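Local coordinates for DUF1214 domain-containing protein (Burkholderia cenocepacia, PDB 6ANS) that is of unknown function but belongs to the DUF1214 family, and carries a bound sodium ion in this crystal, at residues Y69-V82 and G230-S242. Residues are numbered along the deposited sequence; the frame is centred on the assembly and turned at random.
Sequences YLSRLMRIALEMHV and GLMRAAQFVEQTS
Knobs-into-holes packing joins two roughly antiparallel helices, in which H81, F237 and V238 each enter a hole on the other helix; segments 69-82 and 230-242 have N-to-C directions 146° apart and axes 8.2 Å apart at closest approach. Small residues permit this closeness: A77 CB lies 3.9 Å from A234 CB, and H81 O comes 3.2 Å from G230 CA, leaving no room for a CB. F237 extends anti to its own N (chi1 -177°), its ring reaching between L73, A77, M80 and H81. The selenium of M80, a selenomethionine, stands 3.5 Å from F237 CE1 and meets that ring obliquely in a Met-aromatic contact. V238 sends CG2 to the backbone of M74, 3.5 Å from M74 N, while CG1 faces L70. H81 offers one ring face to R233 CB, a CH-pi contact 3.8 Å from the centroid, and M80 CG covers the other. Water bridges both ends: one joins Y69 OH to S242 O, and a second donates to H81 O and accepts from R233 NE at 2.9 Å. E144 of helix 143-146 receives a weak hydrogen bond from H81 NE2. No direct hydrogen bond joins the segments: apolar fit holds the middle, water the polar ends.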
ATOM      1  N   TYR A  69     -13.763  -0.544  -5.753  1.00 19.45           N
ATOM      2  CA  TYR A  69     -13.041  -1.720  -6.221  1.00 24.69           C
ATOM      3  C   TYR A  69     -12.071  -1.370  -7.340  1.00 26.18           C
ATOM      4  O   TYR A  69     -10.909  -1.785  -7.313  1.00 25.01           O
ATOM      5  CB  TYR A  69     -14.073  -2.755  -6.659  1.00 21.91           C
ATOM      6  CG  TYR A  69     -13.611  -3.940  -7.462  1.00 22.52           C
ATOM      7  CD1 TYR A  69     -12.720  -4.897  -6.925  1.00 25.01           C
ATOM      8  CD2 TYR A  69     -14.158  -4.174  -8.713  1.00 25.48           C
ATOM      9  CE1 TYR A  69     -12.355  -6.031  -7.661  1.00 19.53           C
ATOM     10  CE2 TYR A  69     -13.814  -5.307  -9.464  1.00 25.37           C
ATOM     11  CZ  TYR A  69     -12.922  -6.223  -8.944  1.00 19.88           C
ATOM     12  OH  TYR A  69     -12.610  -7.318  -9.715  1.00 26.33           O
ATOM     13  N   LEU A  70     -12.522  -0.572  -8.319  1.00 24.97           N
ATOM     14  CA  LEU A  70     -11.631  -0.164  -9.404  1.00 19.00           C
ATOM     15  C   LEU A  70     -10.420   0.585  -8.867  1.00 20.35           C
ATOM     16  O   LEU A  70      -9.281   0.310  -9.269  1.00 21.72           O
ATOM     17  CB  LEU A  70     -12.371   0.699 -10.441  1.00 24.22           C
ATOM     18  CG  LEU A  70     -13.474   0.103 -11.312  1.00 24.05           C
ATOM     19  CD1 LEU A  70     -13.824   1.055 -12.451  1.00 23.22           C
ATOM     20  CD2 LEU A  70     -13.067  -1.266 -11.865  1.00 24.21           C
ATOM     21  N   SER A  71     -10.638   1.531  -7.941  1.00 18.66           N
ATOM     22  CA  SER A  71      -9.496   2.226  -7.364  1.00 18.44           C
ATOM     23  C   SER A  71      -8.573   1.254  -6.620  1.00 25.37           C
ATOM     24  O   SER A  71      -7.353   1.454  -6.590  1.00 26.43           O
ATOM     25  CB  SER A  71      -9.968   3.352  -6.441  1.00 18.63           C
ATOM     26  OG  SER A  71     -10.354   2.886  -5.154  1.00 22.55           O
ATOM     27  N   ARG A  72      -9.133   0.210  -6.012  1.00 21.22           N
ATOM     28  CA  ARG A  72      -8.302  -0.789  -5.340  1.00 26.88           C
ATOM     29  C   ARG A  72      -7.485  -1.608  -6.336  1.00 19.24           C
ATOM     30  O   ARG A  72      -6.321  -1.934  -6.074  1.00 19.50           O
ATOM     31  CB  ARG A  72      -9.172  -1.703  -4.485  1.00 24.57           C
ATOM     32  CG  ARG A  72      -9.756  -0.982  -3.272  1.00 20.87           C
ATOM     33  CD  ARG A  72     -10.841  -1.795  -2.604  1.00 20.95           C
ATOM     34  NE  ARG A  72     -11.159  -1.264  -1.285  1.00 19.72           N
ATOM     35  CZ  ARG A  72     -11.840  -1.930  -0.357  1.00 24.44           C
ATOM     36  NH1 ARG A  72     -12.288  -3.163  -0.611  1.00 19.70           N
ATOM     37  NH2 ARG A  72     -12.049  -1.368   0.834  1.00 21.20           N
ATOM     38  N   LEU A  73      -8.076  -1.961  -7.478  1.00 18.21           N
ATOM     39  CA  LEU A  73      -7.321  -2.695  -8.490  1.00 22.43           C
ATOM     40  C   LEU A  73      -6.135  -1.868  -8.970  1.00 28.48           C
ATOM     41  O   LEU A  73      -5.035  -2.400  -9.179  1.00 20.96           O
ATOM     42  CB  LEU A  73      -8.234  -3.056  -9.656  1.00 19.44           C
ATOM     43  CG  LEU A  73      -9.352  -4.045  -9.302  1.00 22.54           C
ATOM     44  CD1 LEU A  73     -10.215  -4.330 -10.520  1.00 19.25           C
ATOM     45  CD2 LEU A  73      -8.761  -5.330  -8.754  1.00 18.84           C
HETATM   46  N   MSE A  74      -6.339  -0.559  -9.112  1.00 21.82           N
HETATM   47  CA  MSE A  74      -5.329   0.433  -9.491  0.54 24.16           C
HETATM   48  C   MSE A  74      -4.093   0.367  -8.630  1.00 20.06           C
HETATM   49  O   MSE A  74      -2.959   0.374  -9.075  1.00 25.70           O
HETATM   50  CB  MSE A  74      -5.915   1.836  -9.340  0.54 25.19           C
HETATM   51  CG  MSE A  74      -6.165   2.599 -10.581  0.54 35.36           C
HETATM   52 SE   MSE A  74      -6.877   4.365 -10.076  0.54 50.36          SE
HETATM   53  CE  MSE A  74      -5.132   5.218  -9.966  0.54 28.47           C
ATOM     54  N   ARG A  75      -4.356   0.388  -7.331  1.00 23.07           N
ATOM     55  CA  ARG A  75      -3.270   0.389  -6.363  1.00 25.86           C
ATOM     56  C   ARG A  75      -2.459  -0.897  -6.474  1.00 24.43           C
ATOM     57  O   ARG A  75      -1.222  -0.864  -6.502  1.00 21.37           O
ATOM     58  CB  ARG A  75      -3.845   0.577  -4.959  1.00 22.94           C
ATOM     59  CG  ARG A  75      -4.403   2.005  -4.690  1.00 22.06           C
ATOM     60  CD  ARG A  75      -5.455   2.004  -3.563  1.00 21.25           C
ATOM     61  NE  ARG A  75      -4.919   1.429  -2.331  1.00 27.49           N
ATOM     62  CZ  ARG A  75      -5.617   0.673  -1.484  1.00 27.56           C
ATOM     63  NH1 ARG A  75      -6.903   0.398  -1.709  1.00 20.62           N
ATOM     64  NH2 ARG A  75      -5.024   0.188  -0.407  1.00 24.29           N
ATOM     65  N   ILE A  76      -3.149  -2.043  -6.565  1.00 20.74           N
ATOM     66  CA  ILE A  76      -2.465  -3.321  -6.742  1.00 21.81           C
ATOM     67  C   ILE A  76      -1.703  -3.327  -8.060  1.00 22.85           C
ATOM     68  O   ILE A  76      -0.526  -3.711  -8.124  1.00 18.80           O
ATOM     69  CB  ILE A  76      -3.474  -4.484  -6.686  1.00 21.30           C
ATOM     70  CG1 ILE A  76      -4.111  -4.595  -5.299  1.00 25.43           C
ATOM     71  CG2 ILE A  76      -2.796  -5.786  -7.033  1.00 21.13           C
ATOM     72  CD1 ILE A  76      -5.326  -5.518  -5.303  1.00 24.77           C
ATOM     73  N   ALA A  77      -2.367  -2.877  -9.123  1.00 18.92           N
ATOM     74  CA  ALA A  77      -1.768  -2.883 -10.448  1.00 21.83           C
ATOM     75  C   ALA A  77      -0.473  -2.080 -10.479  1.00 22.29           C
ATOM     76  O   ALA A  77       0.479  -2.464 -11.162  1.00 26.04           O
ATOM     77  CB  ALA A  77      -2.775  -2.336 -11.460  1.00 18.95           C
ATOM     78  N   LEU A  78      -0.421  -0.951  -9.755  1.00 18.66           N
ATOM     79  CA  LEU A  78       0.768  -0.099  -9.812  1.00 19.94           C
ATOM     80  C   LEU A  78       1.944  -0.714  -9.054  1.00 22.35           C
ATOM     81  O   LEU A  78       3.102  -0.547  -9.447  1.00 19.40           O
ATOM     82  CB  LEU A  78       0.442   1.305  -9.276  1.00 21.96           C
ATOM     83  CG  LEU A  78      -0.407   2.200 -10.189  1.00 25.80           C
ATOM     84  CD1 LEU A  78      -0.964   3.427  -9.426  1.00 21.90           C
ATOM     85  CD2 LEU A  78       0.383   2.647 -11.427  1.00 19.21           C
ATOM     86  N   GLU A  79       1.675  -1.387  -7.938  1.00 21.79           N
ATOM     87  CA  GLU A  79       2.749  -2.100  -7.258  1.00 25.99           C
ATOM     88  C   GLU A  79       3.241  -3.252  -8.113  1.00 27.11           C
ATOM     89  O   GLU A  79       4.457  -3.472  -8.251  1.00 20.17           O
ATOM     90  CB  GLU A  79       2.259  -2.599  -5.895  1.00 18.61           C
ATOM     91  CG  GLU A  79       1.998  -1.452  -4.877  1.00 23.66           C
ATOM     92  CD  GLU A  79       1.476  -1.941  -3.519  1.00 33.83           C
ATOM     93  OE1 GLU A  79       1.575  -3.146  -3.220  1.00 43.70           O
ATOM     94  OE2 GLU A  79       0.948  -1.115  -2.747  1.00 42.52           O
HETATM   95  N   MSE A  80       2.303  -3.984  -8.703  1.00 21.79           N
HETATM   96  CA  MSE A  80       2.607  -5.107  -9.555  1.00 24.68           C
HETATM   97  C   MSE A  80       3.451  -4.727 -10.759  1.00 26.66           C
HETATM   98  O   MSE A  80       4.449  -5.369 -11.037  1.00 23.38           O
HETATM   99  CB  MSE A  80       1.315  -5.760 -10.031  1.00 19.70           C
HETATM  100  CG  MSE A  80       1.555  -6.982 -10.902  1.00 29.37           C
HETATM  101 SE   MSE A  80      -0.155  -7.800 -11.400  1.00 41.85          SE
HETATM  102  CE  MSE A  80      -0.788  -8.435  -9.628  1.00 26.60           C
ATOM    103  N   HIS A  81       3.059  -3.661 -11.463  1.00 23.46           N
ATOM    104  CA  HIS A  81       3.615  -3.398 -12.781  1.00 25.41           C
ATOM    105  C   HIS A  81       4.510  -2.177 -12.860  1.00 26.21           C
ATOM    106  O   HIS A  81       5.198  -2.022 -13.866  1.00 30.04           O
ATOM    107  CB  HIS A  81       2.490  -3.241 -13.808  1.00 23.48           C
ATOM    108  CG  HIS A  81       1.790  -4.525 -14.106  1.00 21.17           C
ATOM    109  ND1 HIS A  81       2.430  -5.590 -14.702  1.00 21.89           N
ATOM    110  CD2 HIS A  81       0.515  -4.926 -13.883  1.00 24.51           C
ATOM    111  CE1 HIS A  81       1.570  -6.583 -14.862  1.00 27.22           C
ATOM    112  NE2 HIS A  81       0.402  -6.205 -14.375  1.00 24.07           N
ATOM    113  N   VAL A  82       4.540  -1.320 -11.839  1.00 27.55           N
ATOM    114  CA  VAL A  82       5.391  -0.136 -11.841  1.00 23.22           C
ATOM    115  C   VAL A  82       6.425  -0.182 -10.716  1.00 27.89           C
ATOM    116  O   VAL A  82       7.621  -0.060 -10.964  1.00 30.09           O
ATOM    117  CB  VAL A  82       4.554   1.159 -11.777  1.00 23.92           C
ATOM    118  CG1 VAL A  82       5.447   2.362 -11.504  1.00 21.28           C
ATOM    119  CG2 VAL A  82       3.808   1.338 -13.095  1.00 20.68           C
ATOM    120  N   GLY A 230       4.948  -0.456 -18.009  1.00 24.93           N
ATOM    121  CA  GLY A 230       4.363  -0.699 -16.698  1.00 24.95           C
ATOM    122  C   GLY A 230       3.041   0.020 -16.517  1.00 24.44           C
ATOM    123  O   GLY A 230       2.091  -0.538 -15.967  1.00 26.87           O
ATOM    124  N   LEU A 231       2.956   1.267 -16.980  1.00 20.35           N
ATOM    125  CA  LEU A 231       1.708   2.014 -16.829  1.00 24.19           C
ATOM    126  C   LEU A 231       0.573   1.365 -17.617  1.00 26.39           C
ATOM    127  O   LEU A 231      -0.532   1.170 -17.093  1.00 25.01           O
ATOM    128  CB  LEU A 231       1.905   3.468 -17.262  1.00 25.73           C
ATOM    129  CG  LEU A 231       2.707   4.322 -16.276  1.00 28.22           C
ATOM    130  CD1 LEU A 231       3.078   5.667 -16.903  1.00 22.02           C
ATOM    131  CD2 LEU A 231       1.919   4.522 -14.999  1.00 25.81           C
HETATM  132  N   MSE A 232       0.822   1.018 -18.880  1.00 28.89           N
HETATM  133  CA  MSE A 232      -0.230   0.430 -19.701  1.00 23.43           C
HETATM  134  C   MSE A 232      -0.641  -0.932 -19.135  1.00 24.57           C
HETATM  135  O   MSE A 232      -1.833  -1.240 -19.066  1.00 25.19           O
HETATM  136  CB  MSE A 232       0.209   0.317 -21.172  1.00 25.87           C
HETATM  137  CG  MSE A 232       0.325   1.689 -21.875  1.00 35.05           C
HETATM  138 SE   MSE A 232      -1.053   3.045 -21.322  1.00 48.78          SE
HETATM  139  CE  MSE A 232      -2.656   2.057 -21.925  1.00 46.03           C
ATOM    140  N   ARG A 233       0.330  -1.738 -18.688  1.00 23.78           N
ATOM    141  CA  ARG A 233      -0.039  -3.013 -18.074  1.00 23.12           C
ATOM    142  C   ARG A 233      -0.865  -2.791 -16.811  1.00 21.12           C
ATOM    143  O   ARG A 233      -1.848  -3.506 -16.570  1.00 25.62           O
ATOM    144  CB  ARG A 233       1.207  -3.859 -17.768  1.00 23.91           C
ATOM    145  CG  ARG A 233       1.761  -4.621 -19.009  1.00 25.81           C
ATOM    146  CD  ARG A 233       2.889  -5.593 -18.618  1.00 28.87           C
ATOM    147  NE  ARG A 233       4.087  -4.863 -18.204  1.00 32.82           N
ATOM    148  CZ  ARG A 233       4.981  -4.369 -19.055  1.00 37.20           C
ATOM    149  NH1 ARG A 233       4.816  -4.547 -20.362  1.00 36.29           N
ATOM    150  NH2 ARG A 233       6.041  -3.708 -18.603  1.00 36.70           N
ATOM    151  N   ALA A 234      -0.493  -1.795 -16.002  1.00 19.08           N
ATOM    152  CA  ALA A 234      -1.267  -1.500 -14.798  1.00 21.78           C
ATOM    153  C   ALA A 234      -2.697  -1.113 -15.150  1.00 20.93           C
ATOM    154  O   ALA A 234      -3.652  -1.646 -14.577  1.00 20.94           O
ATOM    155  CB  ALA A 234      -0.586  -0.393 -13.986  1.00 18.58           C
ATOM    156  N   ALA A 235      -2.865  -0.206 -16.121  1.00 23.35           N
ATOM    157  CA  ALA A 235      -4.208   0.218 -16.521  1.00 25.46           C
ATOM    158  C   ALA A 235      -5.000  -0.949 -17.083  1.00 27.07           C
ATOM    159  O   ALA A 235      -6.186  -1.110 -16.776  1.00 22.46           O
ATOM    160  CB  ALA A 235      -4.142   1.357 -17.557  1.00 20.82           C
ATOM    161  N   GLN A 236      -4.359  -1.771 -17.918  1.00 22.15           N
ATOM    162  CA  GLN A 236      -5.055  -2.904 -18.515  1.00 20.74           C
ATOM    163  C   GLN A 236      -5.371  -3.982 -17.485  1.00 24.61           C
ATOM    164  O   GLN A 236      -6.350  -4.717 -17.651  1.00 24.99           O
ATOM    165  CB  GLN A 236      -4.231  -3.464 -19.680  1.00 21.54           C
ATOM    166  CG  GLN A 236      -4.396  -2.637 -20.967  1.00 33.18           C
ATOM    167  CD  GLN A 236      -3.132  -2.583 -21.799  1.00 51.71           C
ATOM    168  OE1 GLN A 236      -2.225  -3.406 -21.627  1.00 42.68           O
ATOM    169  NE2 GLN A 236      -3.074  -1.625 -22.735  1.00 55.66           N
ATOM    170  N   PHE A 237      -4.567  -4.078 -16.419  1.00 25.64           N
ATOM    171  CA  PHE A 237      -4.887  -4.972 -15.307  1.00 28.29           C
ATOM    172  C   PHE A 237      -6.221  -4.608 -14.661  1.00 23.74           C
ATOM    173  O   PHE A 237      -7.021  -5.495 -14.346  1.00 26.43           O
ATOM    174  CB  PHE A 237      -3.760  -4.936 -14.270  1.00 24.61           C
ATOM    175  CG  PHE A 237      -3.949  -5.889 -13.106  1.00 27.48           C
ATOM    176  CD1 PHE A 237      -3.448  -7.194 -13.163  1.00 21.24           C
ATOM    177  CD2 PHE A 237      -4.607  -5.472 -11.949  1.00 21.75           C
ATOM    178  CE1 PHE A 237      -3.605  -8.070 -12.082  1.00 29.54           C
ATOM    179  CE2 PHE A 237      -4.778  -6.339 -10.868  1.00 28.08           C
ATOM    180  CZ  PHE A 237      -4.272  -7.646 -10.929  1.00 22.98           C
ATOM    181  N   VAL A 238      -6.473  -3.314 -14.435  1.00 24.15           N
ATOM    182  CA  VAL A 238      -7.743  -2.897 -13.834  1.00 24.10           C
ATOM    183  C   VAL A 238      -8.910  -3.318 -14.714  1.00 23.71           C
ATOM    184  O   VAL A 238      -9.883  -3.929 -14.248  1.00 27.12           O
ATOM    185  CB  VAL A 238      -7.771  -1.373 -13.603  1.00 24.50           C
ATOM    186  CG1 VAL A 238      -9.156  -0.959 -13.122  1.00 19.69           C
ATOM    187  CG2 VAL A 238      -6.723  -0.963 -12.602  1.00 22.85           C
ATOM    188  N   GLU A 239      -8.824  -3.004 -16.004  1.00 22.62           N
ATOM    189  CA  GLU A 239      -9.925  -3.320 -16.909  1.00 27.01           C
ATOM    190  C   GLU A 239     -10.133  -4.821 -17.026  1.00 21.30           C
ATOM    191  O   GLU A 239     -11.265  -5.309 -16.914  1.00 23.98           O
ATOM    192  CB  GLU A 239      -9.666  -2.719 -18.290  1.00 26.37           C
ATOM    193  CG  GLU A 239     -10.740  -3.083 -19.317  1.00 26.10           C
ATOM    194  CD  GLU A 239     -10.778  -2.116 -20.480  1.00 37.32           C
ATOM    195  OE1 GLU A 239      -9.741  -2.020 -21.172  1.00 35.73           O
ATOM    196  OE2 GLU A 239     -11.843  -1.488 -20.724  1.00 35.42           O
ATOM    197  N   GLN A 240      -9.047  -5.578 -17.231  1.00 22.42           N
ATOM    198  CA  GLN A 240      -9.190  -7.019 -17.466  1.00 23.89           C
ATOM    199  C   GLN A 240      -9.572  -7.776 -16.198  1.00 24.60           C
ATOM    200  O   GLN A 240     -10.344  -8.738 -16.258  1.00 24.10           O
ATOM    201  CB  GLN A 240      -7.907  -7.611 -18.056  1.00 25.68           C
ATOM    202  CG  GLN A 240      -7.540  -7.101 -19.438  1.00 23.65           C
ATOM    203  CD  GLN A 240      -8.651  -7.317 -20.448  1.00 29.72           C
ATOM    204  OE1 GLN A 240      -9.257  -8.393 -20.509  1.00 26.82           O
ATOM    205  NE2 GLN A 240      -8.926  -6.291 -21.250  1.00 29.51           N
ATOM    206  N   THR A 241      -9.035  -7.378 -15.046  1.00 23.56           N
ATOM    207  CA  THR A 241      -9.356  -8.102 -13.814  1.00 19.54           C
ATOM    208  C   THR A 241     -10.810  -7.893 -13.436  1.00 25.09           C
ATOM    209  O   THR A 241     -11.520  -8.852 -13.109  1.00 27.37           O
ATOM    210  CB  THR A 241      -8.444  -7.654 -12.674  1.00 23.23           C
ATOM    211  OG1 THR A 241      -7.088  -7.918 -13.033  1.00 23.12           O
ATOM    212  CG2 THR A 241      -8.781  -8.379 -11.341  1.00 20.84           C
ATOM    213  N   SER A 242     -11.274  -6.639 -13.477  1.00 29.16           N
ATOM    214  CA  SER A 242     -12.678  -6.375 -13.184  1.00 24.56           C
ATOM    215  C   SER A 242     -13.575  -7.086 -14.188  1.00 26.07           C
ATOM    216  O   SER A 242     -14.589  -7.681 -13.808  1.00 26.20           O
ATOM    217  CB  SER A 242     -12.958  -4.865 -13.159  1.00 25.74           C
ATOM    218  OG  SER A 242     -12.657  -4.200 -14.385  1.00 25.87           O
TER
HETATM  219  O   HOH W   1     -15.204  -8.021 -11.019  1.00 19.30           O
HETATM  220  O   HOH W   2       5.406  -4.270 -15.658  1.00 42.29           O